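Local coordinates for predicted component of a thermophile-specific DNA repair system, contains a RAMP domain (PDB 4N0L), which probably binds CRISPR RNA as the Csm3 RAMP protein of a type III-A antiviral defence system, and may cleave RNA, at residues F270-A274 against E304-L308; A288-E294 against A313-V319; E300-V305 against R328-R332. All blocks are in the same frame, centred on the assembly; numbering follows the deposited sequence.

Contact 1. Residues F270-A274 against E304-L308; sequences FRIAA and EVTYL
Arg271 reaches from a sheet strand to the loop residue Glu304, while Ala273, two residues on, meets Val305 and Leu308. The strand, 268-278, belongs to the antiparallel sheet of the RRM-like RAMP fold, and it carries a classic beta bulge here: Ala273 and Ala274 both stand opposite Val11 of the neighbouring strand 7-16. The loop comes between helix 295-300 and strand 314-316.

The Arg271 side chain starts with CB 4.4 Å from Val305 CG2, an apolar beginning. CG sits beside the backbone N (chi1 -67°), and from there the chain runs extended to NE, which carries the guanidinium past the valine to the backbone of Glu304. CD passes 3.4 Å from Glu304 O. NE turns to another carboxylate, forming a salt bridge with Glu269 OE1, and the Tyr330 hydroxyl lies over one face of the guanidinium, near CZ. At the tip, NH1 does the gripping: it donates to Glu304 O at 3.0 Å, almost in the guanidinium plane and on a lone pair of the carbonyl, with a fairly straight N-H...O angle of 158°. The same NH1 forms a salt bridge with Glu304 OE1 at 3.1 Å, although as a hydrogen bond this one is weak and bent to 121°. The bend at chi2 in Glu304 brings OE1 and the backbone O within reach of one NH1. Arg223 brings a like charge near NH1, which the two carboxylates would probably offset.

Beyond the arginine the contact turns apolar. The methyl of Ala273 lies 4.3 Å from Val305 CG2, and the same CB rests 4.0 Å from Leu308 CD1.

Contact 2. Residues A288-E294 against A313-V319; sequences AGEGFPE and AERYEIV
Glu290 and Tyr316 form one hydrogen-bonded pair and Phe292 and Glu314 the next, with Gly291 and Arg315 between them as a non-hydrogen-bonded pair. Tyr316 O accepts from Glu290 N at 2.8 Å, and Glu290 O takes Tyr316 N in return. The other rung is Phe292 N to Glu314 O and Glu314 N to Phe292 O, the latter at 2.9 Å. Weaker CA-H...O contacts accompany them, Gly291 CA lying 3.2 Å from Glu314 O.

The side-chain bond belongs to Glu290. Extended beyond CG, it passes Glu317 O and brings OE2 within 2.9 Å of Val319 N, which approaches from above the carboxylate plane.

Together 290-292 and 314-316 make a small two-stranded antiparallel sheet beside the main sheet of the RAMP fold. The chain then enters that main sheet through a classic beta bulge, Glu317 and Ile318 both facing Ala277, and becomes one of its edge strands, 318-321.

Apolar contacts gather around Phe292. With CG anti to the backbone N (chi1 -173°), its side chain crosses Val319 at about a right angle; CB rests 4.0 Å from Val319 CG2, and Pro293, after a cis peptide bond, lays CB over one ring face.

One water joins the two strands as well, donating to Phe292 O at 3.0 Å and lying 2.7 Å from Tyr316 OH, near the plane of the tyrosine ring.

Contact 3. Residues E300-V305 against R328-R332; sequences EAADEV and RAYLR
Glu300, the last residue of helix 295-300, meets Ala329 through its backbone: its carbonyl O lies 3.6 Å from Ala329 CB. The same methyl also touches Ala301, where the chain leaves the helix, 3.8 Å from Ala301 CA. Ala301 O also accepts Glu304 N at 2.9 Å, a turn that brings Glu304 and Val305 round to face the loop 328-332, which links helix 322-325 to helix 333-338.

Glu304 comes next. Its CB lies 4.1 Å from Ala329 CB and 4.0 Å from Tyr330 CE2, while OE1, whose salt-bridge partner is Arg271, reaches the ring edge in plane, 3.9 Å from CE2. Carboxylate and ring are turned 44° against each other.

Val305 closes the walk. Its CG2, placed beside the backbone N, packs 3.7 Å from Tyr330 CB and obliquely against the ring. Tyr330 has CG between its backbone N and carbonyl carbon (chi1 70°), which sends the ring past both Val305 and Glu304 toward Arg271. A backbone hydrogen bond joins the next residue, Leu331, to Ile272 of strand 268-278, in the main sheet of the RAMP fold.

The contact is mostly van der Waals; besides the carbonyl O of Glu300 at the Ala329 methyl, its polar element is the carboxylate oxygen of Glu304 at the C-H edge of Tyr330, probably a mild electrostatic attraction.

Contacts 1 and 3 share Glu304 and Val305, their centres about 5 Å apart: the same loop packs against both strand 268-278 and loop 328-332, which also touch each other. Contact 1 is the buried member, combining a charged grip with small apolar groups. Contact 3, partly buried, is almost wholly van der Waals. Contact 2 lies about 16 Å from contact 1, centre to centre, is also partly buried, and relies on regular backbone hydrogen bonding. It meets contact 1 mainly through Phe292, whose CZ is 3.5 Å from Ala274 CB, and both reach the main sheet, where 268-278 and 318-321 are neighbours. Contacts 2 and 3 do not touch.

Contact 1. Residues F270-A274 against E304-L308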
ATOM      1  N   PHE A 270      -9.570   7.877  -0.932  1.00 19.34           N
ATOM      2  CA  PHE A 270      -9.796   6.612  -0.246  1.00 22.93           C
ATOM      3  C   PHE A 270     -10.762   6.814   0.911  1.00 23.72           C
ATOM      4  O   PHE A 270     -10.377   7.280   1.983  1.00 27.44           O
ATOM      5  CB  PHE A 270      -8.477   6.016   0.251  1.00 20.39           C
ATOM      6  CG  PHE A 270      -7.531   5.644  -0.854  1.00 20.13           C
ATOM      7  CD1 PHE A 270      -6.530   6.514  -1.254  1.00 10.83           C
ATOM      8  CD2 PHE A 270      -7.652   4.422  -1.502  1.00 23.21           C
ATOM      9  CE1 PHE A 270      -5.662   6.173  -2.274  1.00 17.44           C
ATOM     10  CE2 PHE A 270      -6.788   4.074  -2.524  1.00 22.74           C
ATOM     11  CZ  PHE A 270      -5.790   4.950  -2.912  1.00 20.83           C
ATOM     12  N   ARG A 271     -12.019   6.445   0.696  1.00 20.27           N
ATOM     13  CA  ARG A 271     -13.040   6.616   1.717  1.00 18.33           C
ATOM     14  C   ARG A 271     -13.121   5.336   2.533  1.00 23.22           C
ATOM     15  O   ARG A 271     -13.715   4.348   2.107  1.00 24.43           O
ATOM     16  CB  ARG A 271     -14.393   6.953   1.086  1.00 19.97           C
ATOM     17  CG  ARG A 271     -14.422   8.318   0.412  1.00 21.90           C
ATOM     18  CD  ARG A 271     -15.731   8.574  -0.319  1.00 25.53           C
ATOM     19  NE  ARG A 271     -15.777   9.927  -0.869  1.00 33.95           N
ATOM     20  CZ  ARG A 271     -16.881  10.661  -0.975  1.00 35.19           C
ATOM     21  NH1 ARG A 271     -18.050  10.174  -0.580  1.00 37.28           N
ATOM     22  NH2 ARG A 271     -16.817  11.884  -1.487  1.00 28.91           N
ATOM     23  N   ILE A 272     -12.502   5.361   3.706  1.00 23.49           N
ATOM     24  CA  ILE A 272     -12.344   4.163   4.516  1.00 22.83           C
ATOM     25  C   ILE A 272     -13.335   4.174   5.670  1.00 20.97           C
ATOM     26  O   ILE A 272     -13.227   4.984   6.592  1.00 20.21           O
ATOM     27  CB  ILE A 272     -10.908   4.043   5.052  1.00 21.37           C
ATOM     28  CG1 ILE A 272      -9.918   4.026   3.885  1.00 21.71           C
ATOM     29  CG2 ILE A 272     -10.763   2.798   5.910  1.00 21.91           C
ATOM     30  CD1 ILE A 272      -8.469   4.189   4.297  1.00 23.13           C
ATOM     31  N   ALA A 273     -14.305   3.269   5.609  1.00 22.44           N
ATOM     32  CA  ALA A 273     -15.413   3.264   6.555  1.00 20.49           C
ATOM     33  C   ALA A 273     -15.072   2.549   7.858  1.00 25.52           C
ATOM     34  O   ALA A 273     -15.593   2.903   8.919  1.00 27.20           O
ATOM     35  CB  ALA A 273     -16.635   2.625   5.915  1.00 17.21           C
ATOM     36  N   ALA A 274     -14.190   1.557   7.790  1.00 23.76           N
ATOM     37  CA  ALA A 274     -13.886   0.761   8.972  1.00 22.55           C
ATOM     38  C   ALA A 274     -12.559   0.016   8.890  1.00 28.59           C
ATOM     39  O   ALA A 274     -12.093  -0.343   7.806  1.00 25.26           O
ATOM     40  CB  ALA A 274     -15.011  -0.229   9.230  1.00 20.42           C
ATOM     41  N   GLU A 304     -22.372   7.951   0.868  1.00 42.54           N
ATOM     42  CA  GLU A 304     -20.976   8.340   1.075  1.00 39.16           C
ATOM     43  C   GLU A 304     -20.005   7.190   0.798  1.00 39.87           C
ATOM     44  O   GLU A 304     -18.930   7.413   0.241  1.00 42.85           O
ATOM     45  CB  GLU A 304     -20.766   8.865   2.500  1.00 44.11           C
ATOM     46  CG  GLU A 304     -21.588  10.104   2.861  1.00 52.90           C
ATOM     47  CD  GLU A 304     -21.202  11.348   2.065  1.00 60.18           C
ATOM     48  OE1 GLU A 304     -20.205  11.310   1.310  1.00 57.96           O
ATOM     49  OE2 GLU A 304     -21.908  12.371   2.190  1.00 67.92           O
ATOM     50  N   VAL A 305     -20.370   5.970   1.178  1.00 31.05           N
ATOM     51  CA  VAL A 305     -19.531   4.812   0.881  1.00 28.32           C
ATOM     52  C   VAL A 305     -20.406   3.743   0.234  1.00 26.62           C
ATOM     53  O   VAL A 305     -20.934   2.862   0.910  1.00 25.03           O
ATOM     54  CB  VAL A 305     -18.847   4.243   2.144  1.00 26.74           C
ATOM     55  CG1 VAL A 305     -17.890   3.118   1.769  1.00 20.39           C
ATOM     56  CG2 VAL A 305     -18.100   5.339   2.893  1.00 23.83           C
ATOM     57  N   THR A 306     -20.532   3.820  -1.088  1.00 27.34           N
ATOM     58  CA  THR A 306     -21.501   3.014  -1.827  1.00 29.87           C
ATOM     59  C   THR A 306     -21.167   1.527  -1.863  1.00 31.69           C
ATOM     60  O   THR A 306     -22.051   0.694  -2.070  1.00 31.35           O
ATOM     61  CB  THR A 306     -21.645   3.521  -3.276  1.00 28.70           C
ATOM     62  OG1 THR A 306     -20.475   3.178  -4.029  1.00 30.38           O
ATOM     63  CG2 THR A 306     -21.829   5.028  -3.287  1.00 26.82           C
ATOM     64  N   TYR A 307     -19.894   1.200  -1.659  1.00 24.53           N
ATOM     65  CA  TYR A 307     -19.429  -0.181  -1.731  1.00 22.60           C
ATOM     66  C   TYR A 307     -20.082  -1.053  -0.670  1.00 28.03           C
ATOM     67  O   TYR A 307     -20.273  -2.253  -0.875  1.00 29.82           O
ATOM     68  CB  TYR A 307     -17.908  -0.238  -1.578  1.00 23.80           C
ATOM     69  CG  TYR A 307     -17.305  -1.622  -1.728  1.00 28.89           C
ATOM     70  CD1 TYR A 307     -17.619  -2.425  -2.819  1.00 31.36           C
ATOM     71  CD2 TYR A 307     -16.409  -2.117  -0.788  1.00 31.90           C
ATOM     72  CE1 TYR A 307     -17.055  -3.683  -2.967  1.00 27.91           C
ATOM     73  CE2 TYR A 307     -15.843  -3.373  -0.925  1.00 29.84           C
ATOM     74  CZ  TYR A 307     -16.170  -4.152  -2.017  1.00 31.55           C
ATOM     75  OH  TYR A 307     -15.612  -5.404  -2.152  1.00 35.21           O
ATOM     76  N   LEU A 308     -20.425  -0.443   0.461  1.00 26.10           N
ATOM     77  CA  LEU A 308     -20.963  -1.187   1.595  1.00 25.39           C
ATOM     78  C   LEU A 308     -22.291  -1.867   1.266  1.00 25.77           C
ATOM     79  O   LEU A 308     -22.594  -2.930   1.805  1.00 30.83           O
ATOM     80  CB  LEU A 308     -21.129  -0.269   2.807  1.00 18.66           C
ATOM     81  CG  LEU A 308     -19.833   0.345   3.350  1.00 20.04           C
ATOM     82  CD1 LEU A 308     -20.079   1.053   4.672  1.00 19.54           C
ATOM     83  CD2 LEU A 308     -18.723  -0.696   3.489  1.00 17.37           C
TER

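Contact 2. Residues A288-E294 against A313-V319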
ATOM      1  N   ALA A 288     -17.667 -14.738  19.039  1.00 92.55           N
ATOM      2  CA  ALA A 288     -17.529 -13.407  19.621  1.00 91.50           C
ATOM      3  C   ALA A 288     -17.326 -12.396  18.497  1.00 87.93           C
ATOM      4  O   ALA A 288     -16.297 -11.726  18.417  1.00 87.90           O
ATOM      5  CB  ALA A 288     -16.369 -13.363  20.597  1.00 91.86           C
ATOM      6  N   GLY A 289     -18.333 -12.289  17.637  1.00 82.66           N
ATOM      7  CA  GLY A 289     -18.191 -11.601  16.372  1.00 74.83           C
ATOM      8  C   GLY A 289     -18.837 -10.244  16.230  1.00 67.96           C
ATOM      9  O   GLY A 289     -19.977 -10.035  16.639  1.00 69.05           O
ATOM     10  N   GLU A 290     -18.091  -9.313  15.650  1.00 59.63           N
ATOM     11  CA  GLU A 290     -18.651  -8.044  15.219  1.00 51.12           C
ATOM     12  C   GLU A 290     -18.749  -8.112  13.702  1.00 44.41           C
ATOM     13  O   GLU A 290     -17.759  -8.395  13.031  1.00 45.01           O
ATOM     14  CB  GLU A 290     -17.798  -6.857  15.673  1.00 51.67           C
ATOM     15  CG  GLU A 290     -17.354  -6.918  17.125  1.00 52.23           C
ATOM     16  CD  GLU A 290     -16.929  -5.563  17.662  1.00 55.50           C
ATOM     17  OE1 GLU A 290     -16.720  -5.447  18.887  1.00 58.76           O
ATOM     18  OE2 GLU A 290     -16.805  -4.614  16.859  1.00 56.93           O
ATOM     19  N   GLY A 291     -19.937  -7.873  13.161  1.00 38.01           N
ATOM     20  CA  GLY A 291     -20.118  -7.950  11.724  1.00 30.33           C
ATOM     21  C   GLY A 291     -19.957  -6.614  11.024  1.00 33.34           C
ATOM     22  O   GLY A 291     -20.227  -5.558  11.599  1.00 30.69           O
ATOM     23  N   PHE A 292     -19.509  -6.671   9.773  1.00 33.67           N
ATOM     24  CA  PHE A 292     -19.376  -5.484   8.941  1.00 31.85           C
ATOM     25  C   PHE A 292     -19.292  -5.866   7.467  1.00 30.64           C
ATOM     26  O   PHE A 292     -18.577  -6.802   7.106  1.00 27.83           O
ATOM     27  CB  PHE A 292     -18.138  -4.671   9.339  1.00 29.68           C
ATOM     28  CG  PHE A 292     -18.038  -3.343   8.643  1.00 27.35           C
ATOM     29  CD1 PHE A 292     -18.710  -2.236   9.137  1.00 27.34           C
ATOM     30  CD2 PHE A 292     -17.278  -3.201   7.492  1.00 24.73           C
ATOM     31  CE1 PHE A 292     -18.627  -1.010   8.497  1.00 23.16           C
ATOM     32  CE2 PHE A 292     -17.191  -1.979   6.848  1.00 27.05           C
ATOM     33  CZ  PHE A 292     -17.869  -0.882   7.351  1.00 24.53           C
ATOM     34  N   PRO A 293     -20.025  -5.138   6.610  1.00 25.81           N
ATOM     35  CA  PRO A 293     -20.961  -4.093   7.030  1.00 26.66           C
ATOM     36  C   PRO A 293     -22.347  -4.647   7.353  1.00 30.37           C
ATOM     37  O   PRO A 293     -22.876  -5.468   6.602  1.00 35.66           O
ATOM     38  CB  PRO A 293     -21.015  -3.174   5.810  1.00 28.92           C
ATOM     39  CG  PRO A 293     -20.821  -4.104   4.662  1.00 30.32           C
ATOM     40  CD  PRO A 293     -19.867  -5.174   5.144  1.00 26.65           C
ATOM     41  N   GLU A 294     -22.917  -4.215   8.472  1.00 26.45           N
ATOM     42  CA  GLU A 294     -24.289  -4.573   8.807  1.00 28.39           C
ATOM     43  C   GLU A 294     -25.255  -3.582   8.163  1.00 31.10           C
ATOM     44  O   GLU A 294     -24.824  -2.590   7.572  1.00 28.19           O
ATOM     45  CB  GLU A 294     -24.474  -4.624  10.323  1.00 32.06           C
ATOM     46  CG  GLU A 294     -23.818  -5.843  10.959  1.00 39.65           C
ATOM     47  CD  GLU A 294     -23.691  -5.731  12.465  1.00 51.68           C
ATOM     48  OE1 GLU A 294     -23.966  -4.641  13.009  1.00 56.46           O
ATOM     49  OE2 GLU A 294     -23.312  -6.735  13.105  1.00 55.90           O
ATOM     50  N   ALA A 313     -22.386  -9.010   5.208  1.00 34.69           N
ATOM     51  CA  ALA A 313     -21.572  -8.779   6.388  1.00 34.74           C
ATOM     52  C   ALA A 313     -20.573  -9.902   6.639  1.00 35.81           C
ATOM     53  O   ALA A 313     -20.850 -11.062   6.389  1.00 34.99           O
ATOM     54  CB  ALA A 313     -22.449  -8.563   7.603  1.00 30.36           C
ATOM     55  N   GLU A 314     -19.400  -9.538   7.130  1.00 36.65           N
ATOM     56  CA  GLU A 314     -18.401 -10.525   7.511  1.00 41.92           C
ATOM     57  C   GLU A 314     -18.096 -10.450   8.985  1.00 40.90           C
ATOM     58  O   GLU A 314     -18.220  -9.400   9.623  1.00 39.21           O
ATOM     59  CB  GLU A 314     -17.092 -10.366   6.739  1.00 46.77           C
ATOM     60  CG  GLU A 314     -16.780 -11.468   5.723  1.00 54.75           C
ATOM     61  CD  GLU A 314     -17.182 -11.126   4.314  1.00 66.76           C
ATOM     62  OE1 GLU A 314     -16.652 -10.143   3.765  1.00 73.48           O
ATOM     63  OE2 GLU A 314     -17.975 -11.886   3.726  1.00 70.12           O
ATOM     64  N   ARG A 315     -17.687 -11.594   9.511  1.00 42.66           N
ATOM     65  CA  ARG A 315     -17.407 -11.729  10.922  1.00 45.04           C
ATOM     66  C   ARG A 315     -15.974 -11.354  11.262  1.00 44.02           C
ATOM     67  O   ARG A 315     -15.020 -11.855  10.666  1.00 45.71           O
ATOM     68  CB  ARG A 315     -17.698 -13.160  11.379  1.00 52.65           C
ATOM     69  CG  ARG A 315     -19.168 -13.477  11.600  1.00 61.65           C
ATOM     70  CD  ARG A 315     -19.418 -14.979  11.629  1.00 69.87           C
ATOM     71  NE  ARG A 315     -20.690 -15.281  12.282  1.00 78.59           N
ATOM     72  CZ  ARG A 315     -21.499 -16.293  11.980  1.00 83.59           C
ATOM     73  NH1 ARG A 315     -21.215 -17.124  10.983  1.00 87.21           N
ATOM     74  NH2 ARG A 315     -22.616 -16.455  12.677  1.00 82.64           N
ATOM     75  N   TYR A 316     -15.839 -10.453  12.229  1.00 38.67           N
ATOM     76  CA  TYR A 316     -14.534 -10.054  12.728  1.00 35.82           C
ATOM     77  C   TYR A 316     -14.511 -10.132  14.246  1.00 40.84           C
ATOM     78  O   TYR A 316     -15.547 -10.339  14.880  1.00 45.76           O
ATOM     79  CB  TYR A 316     -14.187  -8.639  12.263  1.00 37.78           C
ATOM     80  CG  TYR A 316     -14.195  -8.471  10.761  1.00 37.42           C
ATOM     81  CD1 TYR A 316     -13.082  -8.806  10.000  1.00 36.97           C
ATOM     82  CD2 TYR A 316     -15.311  -7.967  10.105  1.00 34.55           C
ATOM     83  CE1 TYR A 316     -13.084  -8.652   8.626  1.00 35.83           C
ATOM     84  CE2 TYR A 316     -15.322  -7.808   8.733  1.00 38.35           C
ATOM     85  CZ  TYR A 316     -14.204  -8.152   7.998  1.00 38.54           C
ATOM     86  OH  TYR A 316     -14.212  -7.994   6.632  1.00 37.19           O
ATOM     87  N   GLU A 317     -13.331  -9.963  14.831  1.00 41.36           N
ATOM     88  CA  GLU A 317     -13.214  -9.925  16.279  1.00 39.39           C
ATOM     89  C   GLU A 317     -13.604  -8.547  16.785  1.00 39.09           C
ATOM     90  O   GLU A 317     -14.420  -8.413  17.697  1.00 44.03           O
ATOM     91  CB  GLU A 317     -11.793 -10.274  16.719  1.00 41.92           C
ATOM     92  CG  GLU A 317     -11.589 -10.257  18.222  1.00 43.55           C
ATOM     93  CD  GLU A 317     -10.189 -10.677  18.620  1.00 48.94           C
ATOM     94  OE1 GLU A 317      -9.852 -10.564  19.817  1.00 55.08           O
ATOM     95  OE2 GLU A 317      -9.428 -11.124  17.735  1.00 45.53           O
ATOM     96  N   ILE A 318     -13.019  -7.522  16.177  1.00 39.52           N
ATOM     97  CA  ILE A 318     -13.298  -6.141  16.541  1.00 39.74           C
ATOM     98  C   ILE A 318     -13.387  -5.282  15.285  1.00 38.74           C
ATOM     99  O   ILE A 318     -12.520  -5.348  14.415  1.00 40.38           O
ATOM    100  CB  ILE A 318     -12.222  -5.575  17.487  1.00 43.04           C
ATOM    101  CG1 ILE A 318     -12.348  -6.213  18.873  1.00 51.09           C
ATOM    102  CG2 ILE A 318     -12.337  -4.064  17.594  1.00 40.93           C
ATOM    103  CD1 ILE A 318     -11.307  -5.747  19.864  1.00 56.95           C
ATOM    104  N   VAL A 319     -14.446  -4.484  15.194  1.00 36.45           N
ATOM    105  CA  VAL A 319     -14.630  -3.574  14.071  1.00 29.48           C
ATOM    106  C   VAL A 319     -14.523  -2.127  14.536  1.00 32.28           C
ATOM    107  O   VAL A 319     -15.308  -1.678  15.372  1.00 38.72           O
ATOM    108  CB  VAL A 319     -15.995  -3.787  13.384  1.00 29.44           C
ATOM    109  CG1 VAL A 319     -16.263  -2.687  12.363  1.00 30.72           C
ATOM    110  CG2 VAL A 319     -16.056  -5.161  12.728  1.00 26.84           C
TER
HETATM  111  O   HOH W   1     -16.189  -6.733   5.233  1.00 25.41           O

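Contact 3. Residues E300-V305 against R328-R332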
ATOM      1  N   GLU A 300     -26.081   4.213   7.313  1.00 34.19           N
ATOM      2  CA  GLU A 300     -25.184   5.282   7.747  1.00 36.58           C
ATOM      3  C   GLU A 300     -24.255   5.782   6.640  1.00 38.74           C
ATOM      4  O   GLU A 300     -23.884   6.954   6.629  1.00 41.05           O
ATOM      5  CB  GLU A 300     -24.342   4.821   8.943  1.00 39.22           C
ATOM      6  CG  GLU A 300     -25.122   4.627  10.238  1.00 43.46           C
ATOM      7  CD  GLU A 300     -25.597   5.932  10.849  1.00 49.34           C
ATOM      8  OE1 GLU A 300     -25.110   7.005  10.433  1.00 53.17           O
ATOM      9  OE2 GLU A 300     -26.463   5.885  11.746  1.00 51.55           O
ATOM     10  N   ALA A 301     -23.894   4.906   5.705  1.00 42.82           N
ATOM     11  CA  ALA A 301     -22.864   5.231   4.717  1.00 53.56           C
ATOM     12  C   ALA A 301     -23.430   5.785   3.416  1.00 65.10           C
ATOM     13  O   ALA A 301     -23.602   7.000   3.297  1.00 74.24           O
ATOM     14  CB  ALA A 301     -22.020   4.009   4.424  1.00 54.73           C
ATOM     15  N   ALA A 302     -23.655   4.906   2.438  1.00 66.16           N
ATOM     16  CA  ALA A 302     -24.195   5.292   1.130  1.00 67.29           C
ATOM     17  C   ALA A 302     -25.315   6.304   1.328  1.00 64.04           C
ATOM     18  O   ALA A 302     -26.298   6.001   2.005  1.00 65.72           O
ATOM     19  CB  ALA A 302     -24.690   4.076   0.371  1.00 71.71           C
ATOM     20  N   ASP A 303     -25.196   7.493   0.741  1.00 60.20           N
ATOM     21  CA  ASP A 303     -24.430   7.771  -0.478  1.00 60.04           C
ATOM     22  C   ASP A 303     -22.921   8.026  -0.340  1.00 51.18           C
ATOM     23  O   ASP A 303     -22.253   8.287  -1.343  1.00 48.83           O
ATOM     24  CB  ASP A 303     -25.065   8.978  -1.185  1.00 66.82           C
ATOM     25  CG  ASP A 303     -24.928   8.914  -2.695  1.00 70.50           C
ATOM     26  OD1 ASP A 303     -25.008   7.800  -3.256  1.00 71.74           O
ATOM     27  OD2 ASP A 303     -24.743   9.978  -3.321  1.00 70.82           O
ATOM     28  N   GLU A 304     -22.372   7.951   0.868  1.00 42.54           N
ATOM     29  CA  GLU A 304     -20.976   8.340   1.075  1.00 39.16           C
ATOM     30  C   GLU A 304     -20.005   7.190   0.798  1.00 39.87           C
ATOM     31  O   GLU A 304     -18.930   7.413   0.241  1.00 42.85           O
ATOM     32  CB  GLU A 304     -20.766   8.865   2.500  1.00 44.11           C
ATOM     33  CG  GLU A 304     -21.588  10.104   2.861  1.00 52.90           C
ATOM     34  CD  GLU A 304     -21.202  11.348   2.065  1.00 60.18           C
ATOM     35  OE1 GLU A 304     -20.205  11.310   1.310  1.00 57.96           O
ATOM     36  OE2 GLU A 304     -21.908  12.371   2.190  1.00 67.92           O
ATOM     37  N   VAL A 305     -20.370   5.970   1.178  1.00 31.05           N
ATOM     38  CA  VAL A 305     -19.531   4.812   0.881  1.00 28.32           C
ATOM     39  C   VAL A 305     -20.406   3.743   0.234  1.00 26.62           C
ATOM     40  O   VAL A 305     -20.934   2.862   0.910  1.00 25.03           O
ATOM     41  CB  VAL A 305     -18.847   4.243   2.144  1.00 26.74           C
ATOM     42  CG1 VAL A 305     -17.890   3.118   1.769  1.00 20.39           C
ATOM     43  CG2 VAL A 305     -18.100   5.339   2.893  1.00 23.83           C
ATOM     44  N   ARG A 328     -18.952  10.786  11.203  1.00 38.94           N
ATOM     45  CA  ARG A 328     -18.639  10.582   9.790  1.00 32.76           C
ATOM     46  C   ARG A 328     -18.924   9.147   9.373  1.00 30.52           C
ATOM     47  O   ARG A 328     -18.841   8.228  10.188  1.00 35.91           O
ATOM     48  CB  ARG A 328     -17.164  10.897   9.505  1.00 34.36           C
ATOM     49  CG  ARG A 328     -16.661  12.254   9.975  1.00 34.26           C
ATOM     50  CD  ARG A 328     -16.869  13.300   8.897  1.00 31.97           C
ATOM     51  NE  ARG A 328     -16.210  12.897   7.657  1.00 35.41           N
ATOM     52  CZ  ARG A 328     -14.913  13.066   7.410  1.00 39.33           C
ATOM     53  NH1 ARG A 328     -14.397  12.662   6.257  1.00 40.15           N
ATOM     54  NH2 ARG A 328     -14.129  13.638   8.314  1.00 36.63           N
ATOM     55  N   ALA A 329     -19.235   8.952   8.096  1.00 26.98           N
ATOM     56  CA  ALA A 329     -19.468   7.615   7.569  1.00 27.77           C
ATOM     57  C   ALA A 329     -18.137   6.964   7.200  1.00 30.37           C
ATOM     58  O   ALA A 329     -18.019   5.739   7.168  1.00 31.17           O
ATOM     59  CB  ALA A 329     -20.392   7.672   6.362  1.00 25.74           C
ATOM     60  N   TYR A 330     -17.138   7.802   6.941  1.00 26.01           N
ATOM     61  CA  TYR A 330     -15.807   7.342   6.565  1.00 26.83           C
ATOM     62  C   TYR A 330     -14.754   8.340   7.031  1.00 31.93           C
ATOM     63  O   TYR A 330     -15.057   9.507   7.267  1.00 30.78           O
ATOM     64  CB  TYR A 330     -15.712   7.144   5.048  1.00 25.82           C
ATOM     65  CG  TYR A 330     -15.737   8.433   4.246  1.00 26.86           C
ATOM     66  CD1 TYR A 330     -14.570   9.153   4.004  1.00 26.83           C
ATOM     67  CD2 TYR A 330     -16.932   8.937   3.745  1.00 29.82           C
ATOM     68  CE1 TYR A 330     -14.593  10.333   3.281  1.00 28.68           C
ATOM     69  CE2 TYR A 330     -16.964  10.118   3.019  1.00 28.52           C
ATOM     70  CZ  TYR A 330     -15.792  10.811   2.791  1.00 29.95           C
ATOM     71  OH  TYR A 330     -15.823  11.981   2.070  1.00 30.34           O
ATOM     72  N   LEU A 331     -13.512   7.881   7.159  1.00 34.38           N
ATOM     73  CA  LEU A 331     -12.395   8.791   7.374  1.00 31.60           C
ATOM     74  C   LEU A 331     -11.390   8.637   6.241  1.00 29.39           C
ATOM     75  O   LEU A 331     -11.199   7.544   5.709  1.00 31.15           O
ATOM     76  CB  LEU A 331     -11.722   8.540   8.727  1.00 29.13           C
ATOM     77  CG  LEU A 331     -12.569   8.778   9.980  1.00 27.75           C
ATOM     78  CD1 LEU A 331     -11.775   8.472  11.242  1.00 21.09           C
ATOM     79  CD2 LEU A 331     -13.099  10.206  10.009  1.00 25.46           C
ATOM     80  N   ARG A 332     -10.760   9.742   5.866  1.00 26.48           N
ATOM     81  CA  ARG A 332      -9.718   9.719   4.852  1.00 26.50           C
ATOM     82  C   ARG A 332      -8.430   9.203   5.499  1.00 28.15           C
ATOM     83  O   ARG A 332      -8.307   9.246   6.725  1.00 25.06           O
ATOM     84  CB  ARG A 332      -9.534  11.114   4.247  1.00 24.82           C
ATOM     85  CG  ARG A 332     -10.751  11.600   3.464  1.00 21.57           C
ATOM     86  CD  ARG A 332     -10.744  11.098   2.027  1.00 24.17           C
ATOM     87  NE  ARG A 332      -9.620  11.624   1.259  1.00 31.61           N
ATOM     88  CZ  ARG A 332      -9.659  12.752   0.554  1.00 32.01           C
ATOM     89  NH1 ARG A 332      -8.587  13.155  -0.114  1.00 30.66           N
ATOM     90  NH2 ARG A 332     -10.769  13.476   0.520  1.00 28.83           N
TER